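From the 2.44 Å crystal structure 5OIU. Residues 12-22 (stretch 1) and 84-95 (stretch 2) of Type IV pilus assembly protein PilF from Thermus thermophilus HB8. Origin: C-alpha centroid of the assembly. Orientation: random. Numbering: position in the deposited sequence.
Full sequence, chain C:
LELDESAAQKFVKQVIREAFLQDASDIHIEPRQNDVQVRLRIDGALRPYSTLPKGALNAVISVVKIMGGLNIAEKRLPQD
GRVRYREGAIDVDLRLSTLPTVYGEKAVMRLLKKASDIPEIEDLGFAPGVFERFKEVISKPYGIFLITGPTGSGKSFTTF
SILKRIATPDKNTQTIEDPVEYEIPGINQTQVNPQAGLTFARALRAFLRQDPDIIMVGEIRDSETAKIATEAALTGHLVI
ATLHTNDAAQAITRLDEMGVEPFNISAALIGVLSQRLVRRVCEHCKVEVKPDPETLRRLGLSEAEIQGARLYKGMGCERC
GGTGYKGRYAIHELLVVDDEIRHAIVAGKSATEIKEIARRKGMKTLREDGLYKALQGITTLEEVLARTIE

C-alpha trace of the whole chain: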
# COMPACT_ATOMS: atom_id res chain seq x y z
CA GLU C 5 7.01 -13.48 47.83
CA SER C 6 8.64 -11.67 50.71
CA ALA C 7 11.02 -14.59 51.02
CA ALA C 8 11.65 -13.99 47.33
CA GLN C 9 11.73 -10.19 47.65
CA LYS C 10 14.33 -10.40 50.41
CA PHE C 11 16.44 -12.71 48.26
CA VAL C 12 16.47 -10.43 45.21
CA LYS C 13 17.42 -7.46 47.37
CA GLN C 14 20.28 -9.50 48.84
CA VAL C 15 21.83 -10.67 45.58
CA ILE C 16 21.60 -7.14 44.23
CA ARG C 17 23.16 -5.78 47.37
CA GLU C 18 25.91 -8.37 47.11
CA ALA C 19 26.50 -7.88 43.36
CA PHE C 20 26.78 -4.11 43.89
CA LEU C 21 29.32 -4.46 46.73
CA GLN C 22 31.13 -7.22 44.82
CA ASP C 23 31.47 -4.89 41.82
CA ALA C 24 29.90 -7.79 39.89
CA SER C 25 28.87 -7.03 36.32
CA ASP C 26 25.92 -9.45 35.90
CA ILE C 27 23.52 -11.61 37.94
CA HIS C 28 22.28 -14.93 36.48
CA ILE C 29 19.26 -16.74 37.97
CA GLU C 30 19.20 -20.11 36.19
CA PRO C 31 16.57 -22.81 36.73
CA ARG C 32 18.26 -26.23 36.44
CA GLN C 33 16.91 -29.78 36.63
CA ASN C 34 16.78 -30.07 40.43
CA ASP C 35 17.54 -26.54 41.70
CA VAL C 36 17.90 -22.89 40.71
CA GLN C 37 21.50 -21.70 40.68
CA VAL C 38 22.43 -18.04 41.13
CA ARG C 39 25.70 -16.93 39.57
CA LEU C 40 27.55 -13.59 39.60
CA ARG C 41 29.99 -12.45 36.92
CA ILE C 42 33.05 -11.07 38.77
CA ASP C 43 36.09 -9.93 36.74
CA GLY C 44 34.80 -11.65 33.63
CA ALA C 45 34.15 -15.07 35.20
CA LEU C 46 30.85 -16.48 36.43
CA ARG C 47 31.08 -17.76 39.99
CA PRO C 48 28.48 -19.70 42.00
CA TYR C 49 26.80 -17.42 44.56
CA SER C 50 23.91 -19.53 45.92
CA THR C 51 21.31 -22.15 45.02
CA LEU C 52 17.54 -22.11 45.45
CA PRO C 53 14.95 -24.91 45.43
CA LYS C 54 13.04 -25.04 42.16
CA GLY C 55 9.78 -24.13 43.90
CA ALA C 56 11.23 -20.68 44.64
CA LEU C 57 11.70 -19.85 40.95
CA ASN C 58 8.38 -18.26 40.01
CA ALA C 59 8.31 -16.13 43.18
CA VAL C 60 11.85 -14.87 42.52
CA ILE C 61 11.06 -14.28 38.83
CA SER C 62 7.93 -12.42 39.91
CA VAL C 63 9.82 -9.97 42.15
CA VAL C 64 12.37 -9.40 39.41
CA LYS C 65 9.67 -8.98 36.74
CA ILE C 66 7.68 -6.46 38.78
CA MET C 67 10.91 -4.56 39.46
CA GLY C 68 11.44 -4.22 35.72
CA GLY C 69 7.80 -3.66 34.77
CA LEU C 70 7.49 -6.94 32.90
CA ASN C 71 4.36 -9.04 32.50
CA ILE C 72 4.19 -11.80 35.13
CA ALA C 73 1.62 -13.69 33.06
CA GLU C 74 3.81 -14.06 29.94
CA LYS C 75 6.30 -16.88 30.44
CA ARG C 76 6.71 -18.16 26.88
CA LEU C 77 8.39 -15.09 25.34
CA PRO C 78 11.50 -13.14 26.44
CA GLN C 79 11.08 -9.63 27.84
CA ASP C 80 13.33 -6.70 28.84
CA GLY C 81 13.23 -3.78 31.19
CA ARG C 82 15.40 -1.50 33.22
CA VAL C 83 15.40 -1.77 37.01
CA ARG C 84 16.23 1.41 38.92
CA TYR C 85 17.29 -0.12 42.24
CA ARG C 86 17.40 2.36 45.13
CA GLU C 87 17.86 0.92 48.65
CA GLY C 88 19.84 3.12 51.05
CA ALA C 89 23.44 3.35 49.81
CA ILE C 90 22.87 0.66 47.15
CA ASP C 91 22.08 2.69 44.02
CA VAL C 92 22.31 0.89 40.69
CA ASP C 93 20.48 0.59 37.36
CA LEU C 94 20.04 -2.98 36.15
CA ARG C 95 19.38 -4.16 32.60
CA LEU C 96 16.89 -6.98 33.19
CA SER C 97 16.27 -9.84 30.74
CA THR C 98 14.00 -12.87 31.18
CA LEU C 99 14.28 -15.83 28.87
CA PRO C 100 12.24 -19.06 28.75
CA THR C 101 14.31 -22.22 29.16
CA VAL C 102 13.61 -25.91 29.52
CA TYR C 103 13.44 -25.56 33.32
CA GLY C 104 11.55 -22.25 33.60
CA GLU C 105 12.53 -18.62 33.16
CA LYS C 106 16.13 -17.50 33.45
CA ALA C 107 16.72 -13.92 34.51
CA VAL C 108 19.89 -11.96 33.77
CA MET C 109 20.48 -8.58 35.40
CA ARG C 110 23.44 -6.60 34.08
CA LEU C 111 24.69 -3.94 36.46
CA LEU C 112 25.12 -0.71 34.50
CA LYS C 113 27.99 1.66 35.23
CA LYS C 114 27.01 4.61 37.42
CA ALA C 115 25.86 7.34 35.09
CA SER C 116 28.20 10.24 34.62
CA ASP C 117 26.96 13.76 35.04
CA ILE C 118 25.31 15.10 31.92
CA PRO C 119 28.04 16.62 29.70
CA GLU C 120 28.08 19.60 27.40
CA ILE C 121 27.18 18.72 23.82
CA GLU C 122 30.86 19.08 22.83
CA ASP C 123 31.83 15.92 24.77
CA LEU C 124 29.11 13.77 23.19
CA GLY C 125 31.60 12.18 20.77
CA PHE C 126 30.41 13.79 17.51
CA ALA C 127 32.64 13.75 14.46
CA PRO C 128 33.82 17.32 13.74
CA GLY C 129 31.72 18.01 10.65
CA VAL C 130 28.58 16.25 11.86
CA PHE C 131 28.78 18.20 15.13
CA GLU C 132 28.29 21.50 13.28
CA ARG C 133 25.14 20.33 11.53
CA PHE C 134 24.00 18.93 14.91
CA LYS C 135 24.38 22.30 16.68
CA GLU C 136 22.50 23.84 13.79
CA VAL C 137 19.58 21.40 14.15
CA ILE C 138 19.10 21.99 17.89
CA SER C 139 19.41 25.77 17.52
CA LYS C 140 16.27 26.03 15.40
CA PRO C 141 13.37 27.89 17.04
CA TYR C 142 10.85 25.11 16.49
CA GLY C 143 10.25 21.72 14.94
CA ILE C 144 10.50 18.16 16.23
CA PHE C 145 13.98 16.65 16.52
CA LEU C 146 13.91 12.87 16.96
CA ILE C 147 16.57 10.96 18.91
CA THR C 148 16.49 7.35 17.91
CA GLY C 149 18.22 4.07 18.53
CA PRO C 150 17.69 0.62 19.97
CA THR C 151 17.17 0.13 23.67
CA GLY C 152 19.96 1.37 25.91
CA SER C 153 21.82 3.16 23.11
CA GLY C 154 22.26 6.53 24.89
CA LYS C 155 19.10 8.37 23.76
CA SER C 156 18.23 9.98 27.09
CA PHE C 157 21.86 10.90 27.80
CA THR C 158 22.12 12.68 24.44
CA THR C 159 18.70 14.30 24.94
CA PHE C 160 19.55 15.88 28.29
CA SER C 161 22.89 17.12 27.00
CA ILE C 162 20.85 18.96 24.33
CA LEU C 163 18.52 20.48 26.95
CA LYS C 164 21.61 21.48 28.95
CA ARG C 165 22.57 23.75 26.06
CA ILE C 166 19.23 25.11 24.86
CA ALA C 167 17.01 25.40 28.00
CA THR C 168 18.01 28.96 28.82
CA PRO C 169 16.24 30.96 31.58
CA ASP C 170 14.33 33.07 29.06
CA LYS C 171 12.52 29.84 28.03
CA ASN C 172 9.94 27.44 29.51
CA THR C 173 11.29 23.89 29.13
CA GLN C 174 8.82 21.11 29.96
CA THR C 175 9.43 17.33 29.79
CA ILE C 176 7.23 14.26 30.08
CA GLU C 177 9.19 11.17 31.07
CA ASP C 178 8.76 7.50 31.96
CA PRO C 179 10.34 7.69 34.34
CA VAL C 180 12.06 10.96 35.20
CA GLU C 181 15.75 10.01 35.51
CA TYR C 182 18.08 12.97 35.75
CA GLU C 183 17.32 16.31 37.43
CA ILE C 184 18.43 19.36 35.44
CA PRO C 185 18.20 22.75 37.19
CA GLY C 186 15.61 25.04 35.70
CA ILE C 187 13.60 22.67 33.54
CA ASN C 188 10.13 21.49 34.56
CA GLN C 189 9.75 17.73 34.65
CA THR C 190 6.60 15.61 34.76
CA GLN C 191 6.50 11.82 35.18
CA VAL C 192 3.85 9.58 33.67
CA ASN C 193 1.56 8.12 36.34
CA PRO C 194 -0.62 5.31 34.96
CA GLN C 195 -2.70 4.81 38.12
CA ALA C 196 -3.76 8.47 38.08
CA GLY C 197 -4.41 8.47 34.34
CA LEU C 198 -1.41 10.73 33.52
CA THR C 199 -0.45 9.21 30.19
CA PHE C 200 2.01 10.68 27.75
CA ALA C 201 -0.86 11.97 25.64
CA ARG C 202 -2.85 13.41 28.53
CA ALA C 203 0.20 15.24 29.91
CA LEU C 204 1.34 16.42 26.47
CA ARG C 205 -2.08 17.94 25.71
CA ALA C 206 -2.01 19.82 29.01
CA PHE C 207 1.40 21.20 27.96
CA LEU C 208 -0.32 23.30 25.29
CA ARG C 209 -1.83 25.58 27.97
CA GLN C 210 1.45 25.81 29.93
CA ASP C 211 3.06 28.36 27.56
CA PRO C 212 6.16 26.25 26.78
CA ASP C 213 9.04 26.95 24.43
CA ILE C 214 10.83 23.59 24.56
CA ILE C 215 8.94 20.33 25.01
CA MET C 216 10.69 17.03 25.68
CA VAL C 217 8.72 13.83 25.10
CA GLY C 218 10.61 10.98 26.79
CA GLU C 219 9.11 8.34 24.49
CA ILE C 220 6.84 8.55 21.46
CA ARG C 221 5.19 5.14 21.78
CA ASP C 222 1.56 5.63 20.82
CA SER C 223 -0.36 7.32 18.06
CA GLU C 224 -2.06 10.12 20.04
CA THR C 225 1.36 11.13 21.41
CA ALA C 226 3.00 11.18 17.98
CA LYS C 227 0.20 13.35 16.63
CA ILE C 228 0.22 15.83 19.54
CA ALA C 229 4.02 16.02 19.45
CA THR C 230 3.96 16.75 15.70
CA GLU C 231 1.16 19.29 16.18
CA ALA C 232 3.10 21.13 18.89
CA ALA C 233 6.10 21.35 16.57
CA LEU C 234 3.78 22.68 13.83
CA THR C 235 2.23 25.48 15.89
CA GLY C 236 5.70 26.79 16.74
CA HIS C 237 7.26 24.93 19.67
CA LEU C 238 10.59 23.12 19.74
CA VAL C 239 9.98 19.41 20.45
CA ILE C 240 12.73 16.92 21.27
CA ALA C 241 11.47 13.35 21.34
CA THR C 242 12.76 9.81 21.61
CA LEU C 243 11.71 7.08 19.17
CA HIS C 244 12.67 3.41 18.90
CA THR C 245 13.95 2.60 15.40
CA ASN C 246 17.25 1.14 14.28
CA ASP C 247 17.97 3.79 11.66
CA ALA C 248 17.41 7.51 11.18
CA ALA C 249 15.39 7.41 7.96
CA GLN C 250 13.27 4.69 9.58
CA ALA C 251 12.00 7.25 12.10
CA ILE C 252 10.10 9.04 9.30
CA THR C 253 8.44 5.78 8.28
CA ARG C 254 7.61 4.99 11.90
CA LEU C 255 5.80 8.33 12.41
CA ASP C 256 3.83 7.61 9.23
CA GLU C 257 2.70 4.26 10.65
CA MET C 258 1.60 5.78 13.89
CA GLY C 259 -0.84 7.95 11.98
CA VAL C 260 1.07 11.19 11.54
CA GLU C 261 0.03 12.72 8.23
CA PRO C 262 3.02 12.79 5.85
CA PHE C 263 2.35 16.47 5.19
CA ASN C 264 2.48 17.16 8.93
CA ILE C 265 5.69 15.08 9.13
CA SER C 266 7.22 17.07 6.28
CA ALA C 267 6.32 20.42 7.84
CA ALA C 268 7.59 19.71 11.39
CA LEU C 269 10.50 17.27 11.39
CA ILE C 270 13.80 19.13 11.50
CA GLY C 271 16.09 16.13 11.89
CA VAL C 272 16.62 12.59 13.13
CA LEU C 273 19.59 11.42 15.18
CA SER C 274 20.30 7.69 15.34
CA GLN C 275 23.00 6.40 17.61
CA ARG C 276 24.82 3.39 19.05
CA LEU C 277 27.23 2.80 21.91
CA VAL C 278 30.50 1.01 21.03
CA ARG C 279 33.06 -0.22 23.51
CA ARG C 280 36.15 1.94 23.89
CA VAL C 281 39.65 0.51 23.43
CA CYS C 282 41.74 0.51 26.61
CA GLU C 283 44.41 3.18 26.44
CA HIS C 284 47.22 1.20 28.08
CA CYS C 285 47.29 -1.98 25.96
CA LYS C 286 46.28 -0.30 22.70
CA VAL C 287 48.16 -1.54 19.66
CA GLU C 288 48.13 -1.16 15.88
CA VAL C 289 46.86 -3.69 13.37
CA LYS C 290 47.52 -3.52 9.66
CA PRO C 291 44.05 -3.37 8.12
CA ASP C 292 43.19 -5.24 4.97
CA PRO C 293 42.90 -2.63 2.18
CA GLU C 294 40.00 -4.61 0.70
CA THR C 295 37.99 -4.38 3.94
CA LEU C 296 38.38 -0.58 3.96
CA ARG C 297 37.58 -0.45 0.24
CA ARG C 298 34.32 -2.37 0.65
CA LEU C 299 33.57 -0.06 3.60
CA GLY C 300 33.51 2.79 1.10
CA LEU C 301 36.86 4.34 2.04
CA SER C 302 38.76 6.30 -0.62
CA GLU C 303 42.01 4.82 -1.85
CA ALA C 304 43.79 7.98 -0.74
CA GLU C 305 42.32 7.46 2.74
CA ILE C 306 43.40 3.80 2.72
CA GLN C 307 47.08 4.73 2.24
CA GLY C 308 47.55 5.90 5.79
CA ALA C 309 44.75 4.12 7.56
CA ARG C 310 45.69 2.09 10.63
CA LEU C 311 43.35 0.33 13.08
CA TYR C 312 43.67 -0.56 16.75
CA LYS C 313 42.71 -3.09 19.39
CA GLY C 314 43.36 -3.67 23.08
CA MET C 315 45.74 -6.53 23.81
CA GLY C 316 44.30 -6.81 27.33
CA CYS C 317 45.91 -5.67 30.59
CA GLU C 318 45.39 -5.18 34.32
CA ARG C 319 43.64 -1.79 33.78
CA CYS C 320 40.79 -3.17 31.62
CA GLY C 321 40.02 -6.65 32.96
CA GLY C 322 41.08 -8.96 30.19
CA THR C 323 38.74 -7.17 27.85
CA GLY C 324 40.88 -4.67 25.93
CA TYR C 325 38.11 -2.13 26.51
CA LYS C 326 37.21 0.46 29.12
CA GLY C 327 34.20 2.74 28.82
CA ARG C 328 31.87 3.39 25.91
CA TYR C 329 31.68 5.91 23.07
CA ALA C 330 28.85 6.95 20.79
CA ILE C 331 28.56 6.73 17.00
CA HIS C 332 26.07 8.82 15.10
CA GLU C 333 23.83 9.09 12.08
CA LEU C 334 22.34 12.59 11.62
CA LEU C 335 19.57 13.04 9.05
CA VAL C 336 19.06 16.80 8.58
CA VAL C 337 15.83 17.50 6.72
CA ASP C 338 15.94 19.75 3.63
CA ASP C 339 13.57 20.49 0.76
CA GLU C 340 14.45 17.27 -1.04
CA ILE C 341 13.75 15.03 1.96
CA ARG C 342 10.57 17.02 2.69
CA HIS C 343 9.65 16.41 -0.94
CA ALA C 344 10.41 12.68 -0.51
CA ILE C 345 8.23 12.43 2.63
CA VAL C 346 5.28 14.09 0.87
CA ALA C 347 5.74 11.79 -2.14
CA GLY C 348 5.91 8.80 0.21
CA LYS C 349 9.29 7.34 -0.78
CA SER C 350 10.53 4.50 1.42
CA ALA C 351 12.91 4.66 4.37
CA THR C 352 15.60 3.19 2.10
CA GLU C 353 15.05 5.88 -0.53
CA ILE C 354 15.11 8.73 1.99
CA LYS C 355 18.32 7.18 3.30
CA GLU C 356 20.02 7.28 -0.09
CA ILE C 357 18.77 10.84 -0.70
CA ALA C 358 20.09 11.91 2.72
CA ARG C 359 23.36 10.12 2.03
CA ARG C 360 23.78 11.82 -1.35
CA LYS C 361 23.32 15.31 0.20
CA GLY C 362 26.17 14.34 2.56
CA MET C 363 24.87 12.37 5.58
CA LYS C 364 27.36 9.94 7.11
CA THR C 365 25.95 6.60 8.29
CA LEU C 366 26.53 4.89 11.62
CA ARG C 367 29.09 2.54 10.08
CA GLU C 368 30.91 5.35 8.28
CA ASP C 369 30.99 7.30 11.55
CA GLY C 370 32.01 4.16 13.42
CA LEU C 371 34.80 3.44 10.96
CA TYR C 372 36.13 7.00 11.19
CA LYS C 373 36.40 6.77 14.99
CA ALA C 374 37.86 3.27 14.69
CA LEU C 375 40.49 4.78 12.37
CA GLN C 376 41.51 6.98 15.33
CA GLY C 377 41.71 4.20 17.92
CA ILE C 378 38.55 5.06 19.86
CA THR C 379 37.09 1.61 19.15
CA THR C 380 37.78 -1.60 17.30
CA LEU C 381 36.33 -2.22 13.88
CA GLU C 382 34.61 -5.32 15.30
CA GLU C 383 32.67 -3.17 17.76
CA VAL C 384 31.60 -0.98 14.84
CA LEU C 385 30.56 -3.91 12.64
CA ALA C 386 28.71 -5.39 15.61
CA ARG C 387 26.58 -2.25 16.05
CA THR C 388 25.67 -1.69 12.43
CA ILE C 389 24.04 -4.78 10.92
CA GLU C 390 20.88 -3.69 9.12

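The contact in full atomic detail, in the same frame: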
# COMPACT_ATOMS: atom_id res chain seq x y z
N VAL C 12 16.04 -11.31 46.30
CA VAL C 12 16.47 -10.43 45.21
C VAL C 12 17.28 -9.28 45.78
O VAL C 12 18.41 -9.02 45.34
CB VAL C 12 15.25 -9.95 44.39
CG1 VAL C 12 15.68 -8.99 43.29
CG2 VAL C 12 14.53 -11.12 43.78
N LYS C 13 16.74 -8.62 46.81
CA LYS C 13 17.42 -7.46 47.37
C LYS C 13 18.79 -7.83 47.92
O LYS C 13 19.70 -6.99 47.95
CB LYS C 13 16.56 -6.81 48.45
CG LYS C 13 15.42 -5.95 47.86
CD LYS C 13 14.61 -5.21 48.93
CE LYS C 13 13.46 -4.40 48.30
NZ LYS C 13 12.56 -3.76 49.31
N GLN C 14 18.98 -9.08 48.33
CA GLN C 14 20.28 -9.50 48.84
C GLN C 14 21.28 -9.74 47.71
O GLN C 14 22.45 -9.34 47.82
CB GLN C 14 20.14 -10.76 49.69
CG GLN C 14 21.38 -11.12 50.52
CD GLN C 14 21.12 -12.27 51.51
OE1 GLN C 14 20.20 -13.07 51.32
NE2 GLN C 14 21.93 -12.34 52.56
N VAL C 15 20.86 -10.39 46.63
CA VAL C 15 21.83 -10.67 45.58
C VAL C 15 22.20 -9.38 44.89
O VAL C 15 23.37 -9.18 44.51
CB VAL C 15 21.31 -11.76 44.59
CG1 VAL C 15 20.22 -11.26 43.69
CG2 VAL C 15 22.44 -12.30 43.74
N ILE C 16 21.26 -8.44 44.79
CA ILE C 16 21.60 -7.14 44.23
C ILE C 16 22.54 -6.38 45.17
O ILE C 16 23.56 -5.83 44.73
CB ILE C 16 20.32 -6.34 43.89
CG1 ILE C 16 19.38 -7.20 43.04
CG2 ILE C 16 20.68 -5.01 43.17
CD1 ILE C 16 18.28 -6.44 42.31
N ARG C 17 22.25 -6.39 46.44
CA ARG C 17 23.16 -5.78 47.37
C ARG C 17 24.53 -6.40 47.22
O ARG C 17 25.48 -5.70 47.11
CB ARG C 17 22.67 -5.88 48.81
CG ARG C 17 23.55 -5.15 49.79
CD ARG C 17 22.99 -5.09 51.18
NE ARG C 17 22.84 -6.42 51.75
CZ ARG C 17 21.68 -7.05 51.98
NH1 ARG C 17 20.52 -6.50 51.69
NH2 ARG C 17 21.71 -8.26 52.50
N GLU C 18 24.61 -7.71 47.19
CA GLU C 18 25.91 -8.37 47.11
C GLU C 18 26.62 -8.10 45.79
O GLU C 18 27.82 -7.79 45.77
CB GLU C 18 25.75 -9.88 47.33
CG GLU C 18 25.84 -10.33 48.78
CD GLU C 18 27.18 -10.01 49.42
OE1 GLU C 18 28.15 -9.71 48.67
OE2 GLU C 18 27.26 -10.09 50.67
N ALA C 19 25.91 -8.23 44.66
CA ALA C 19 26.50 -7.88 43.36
C ALA C 19 27.08 -6.47 43.37
O ALA C 19 28.22 -6.26 42.95
CB ALA C 19 25.45 -8.02 42.25
N PHE C 20 26.30 -5.49 43.86
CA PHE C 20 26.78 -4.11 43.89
C PHE C 20 28.06 -3.98 44.71
O PHE C 20 29.05 -3.39 44.24
CB PHE C 20 25.69 -3.19 44.45
CG PHE C 20 26.09 -1.75 44.50
CD1 PHE C 20 26.21 -1.00 43.34
CD2 PHE C 20 26.37 -1.14 45.72
CE1 PHE C 20 26.59 0.33 43.38
CE2 PHE C 20 26.74 0.21 45.78
CZ PHE C 20 26.86 0.94 44.61
N LEU C 21 28.08 -4.50 45.93
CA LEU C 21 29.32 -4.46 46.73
C LEU C 21 30.44 -5.29 46.11
O LEU C 21 31.61 -4.92 46.20
CB LEU C 21 29.05 -4.93 48.15
CG LEU C 21 27.97 -4.17 48.90
CD1 LEU C 21 27.51 -4.99 50.10
CD2 LEU C 21 28.47 -2.79 49.32
N GLN C 22 30.10 -6.42 45.47
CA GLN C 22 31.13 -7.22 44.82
C GLN C 22 31.80 -6.50 43.66
O GLN C 22 32.89 -6.92 43.23
CB GLN C 22 30.54 -8.52 44.29
CG GLN C 22 30.51 -9.62 45.31
CD GLN C 22 31.85 -9.75 45.98
OE1 GLN C 22 32.91 -9.68 45.33
NE2 GLN C 22 31.82 -9.92 47.30
N ARG C 84 15.53 0.33 38.21
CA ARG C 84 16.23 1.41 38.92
C ARG C 84 16.18 1.10 40.41
O ARG C 84 15.25 1.49 41.12
CB ARG C 84 15.63 2.75 38.56
CG ARG C 84 15.36 2.81 37.09
CD ARG C 84 14.87 4.16 36.62
NE ARG C 84 15.28 4.42 35.24
CZ ARG C 84 14.69 3.87 34.18
NH1 ARG C 84 13.68 3.02 34.35
NH2 ARG C 84 15.11 4.17 32.95
N TYR C 85 17.20 0.38 40.87
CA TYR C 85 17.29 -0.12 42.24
C TYR C 85 17.84 0.95 43.18
O TYR C 85 18.98 1.41 43.03
CB TYR C 85 18.19 -1.36 42.26
CG TYR C 85 18.16 -2.15 43.53
CD1 TYR C 85 17.16 -3.09 43.75
CD2 TYR C 85 19.13 -1.98 44.50
CE1 TYR C 85 17.14 -3.82 44.90
CE2 TYR C 85 19.11 -2.71 45.65
CZ TYR C 85 18.10 -3.63 45.85
OH TYR C 85 18.08 -4.37 47.00
N ARG C 86 17.03 1.34 44.16
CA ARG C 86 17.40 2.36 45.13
C ARG C 86 17.01 1.83 46.51
O ARG C 86 15.83 1.84 46.87
CB ARG C 86 16.71 3.68 44.81
CG ARG C 86 17.41 4.51 43.71
CD ARG C 86 16.74 4.35 42.36
NE ARG C 86 17.56 4.82 41.23
CZ ARG C 86 18.42 4.06 40.55
NH1 ARG C 86 18.61 2.80 40.89
NH2 ARG C 86 19.10 4.56 39.53
N GLU C 87 18.01 1.33 47.25
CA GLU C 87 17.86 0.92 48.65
C GLU C 87 19.05 1.48 49.43
O GLU C 87 20.16 0.96 49.32
CB GLU C 87 17.80 -0.60 48.81
CG GLU C 87 16.70 -1.30 48.02
CD GLU C 87 15.31 -1.06 48.59
OE1 GLU C 87 14.99 -1.58 49.69
OE2 GLU C 87 14.52 -0.35 47.94
N GLY C 88 18.81 2.55 50.19
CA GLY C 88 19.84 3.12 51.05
C GLY C 88 21.03 3.61 50.24
O GLY C 88 20.90 4.48 49.36
N ALA C 89 22.20 3.05 50.52
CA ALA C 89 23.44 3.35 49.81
C ALA C 89 23.61 2.54 48.53
O ALA C 89 24.53 2.83 47.75
CB ALA C 89 24.65 3.11 50.70
N ILE C 90 22.78 1.52 48.32
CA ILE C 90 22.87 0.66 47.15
C ILE C 90 22.03 1.33 46.06
O ILE C 90 20.80 1.29 46.07
CB ILE C 90 22.38 -0.76 47.46
CG1 ILE C 90 22.98 -1.26 48.79
CG2 ILE C 90 22.75 -1.72 46.35
CD1 ILE C 90 24.35 -1.89 48.66
N ASP C 91 22.72 1.96 45.11
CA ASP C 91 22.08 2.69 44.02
C ASP C 91 22.63 2.19 42.69
O ASP C 91 23.77 2.49 42.33
CB ASP C 91 22.33 4.18 44.17
CG ASP C 91 21.17 5.00 43.67
OD1 ASP C 91 20.19 5.16 44.44
OD2 ASP C 91 21.22 5.45 42.50
N VAL C 92 21.81 1.45 41.94
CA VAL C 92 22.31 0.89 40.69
C VAL C 92 21.15 0.67 39.74
O VAL C 92 20.05 0.27 40.15
CB VAL C 92 23.10 -0.41 40.95
CG1 VAL C 92 22.32 -1.33 41.89
CG2 VAL C 92 23.44 -1.11 39.66
N ASP C 93 21.40 0.92 38.45
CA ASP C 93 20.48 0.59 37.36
C ASP C 93 20.84 -0.76 36.76
O ASP C 93 21.99 -0.98 36.36
CB ASP C 93 20.53 1.65 36.27
CG ASP C 93 19.42 2.66 36.39
OD1 ASP C 93 18.74 2.69 37.45
OD2 ASP C 93 19.25 3.42 35.41
N LEU C 94 19.86 -1.64 36.67
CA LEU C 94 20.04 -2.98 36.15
C LEU C 94 19.29 -3.15 34.84
O LEU C 94 18.10 -2.84 34.75
CB LEU C 94 19.54 -4.01 37.17
CG LEU C 94 20.17 -3.87 38.55
CD1 LEU C 94 19.13 -3.64 39.62
CD2 LEU C 94 20.95 -5.14 38.83
N ARG C 95 20.00 -3.63 33.82
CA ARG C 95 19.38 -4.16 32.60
C ARG C 95 18.82 -5.55 32.92
O ARG C 95 19.58 -6.47 33.22
CB ARG C 95 20.43 -4.22 31.49
CG ARG C 95 19.91 -4.33 30.06
CD ARG C 95 19.75 -5.79 29.59
NE ARG C 95 20.93 -6.65 29.81
CZ ARG C 95 22.06 -6.57 29.11
NH1 ARG C 95 22.19 -5.65 28.16
NH2 ARG C 95 23.07 -7.39 29.38

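Stretch 1 belongs to a helix that begins earlier in the chain and lies across a β-hairpin built from strands 84-87 and 90-95, running nearly perpendicular to both (92° and 90°), with axes 10.7 and 9.0 Å away at closest approach. Within each element, the regular backbone hydrogen bonds satisfy many of the polar groups. In the helix, amides bond to carbonyls four residues earlier, as in Phe-20 N to Ile-16 O (2.9 Å). In the hairpin, Tyr-85 and Val-92 exchange bonds (Tyr-85 N to Val-92 O, 2.9 Å; Val-92 N to Tyr-85 O, 3.0 Å), as do Glu-87 and Ile-90 (Glu-87 N to Ile-90 O, 3.0 Å; Ile-90 N to Glu-87 O, 2.9 Å), closing a type II' turn whose Gly-88 adopts positive phi. No backbone-to-backbone hydrogen bond joins helix to hairpin, and side chains make most of the contact.

A weak hydrogen bond crosses the contact: Lys-13 NZ donates to Glu-87 OE1 at 3.3 Å, within a salt bridge reached by the extended lysine chain. Nearby, Tyr-85 OH approaches Lys-13 O at 3.2 Å, while Lys-13 CG lies at the ring edge.

The remaining contacts are largely apolar. Ile-16 points toward the hairpin and sets CG2 over the Tyr-85 ring face, 3.6 Å from its centroid, a CH-π contact; Ile-16 CD1 meets Leu-94 CD1 at 4.0 Å. Farther along the helix, Phe-20 CD2 packs against Ile-90 CD1 (3.6 Å) and Phe-20 CD1 against Val-92 CB (4.0 Å), with Asp-91 N over one ring face. Ile-90 CD1 also touches the aliphatic Arg-17 CG (3.5 Å).

Arg-86, out of the helix's reach, serves the hairpin instead: NH1 makes weak hydrogen bonds to Tyr-85 O (2.6 Å) and Val-92 O (3.0 Å), both already backbone acceptors, and NH2 forms a salt bridge with Asp-93 OD1 (2.8 Å).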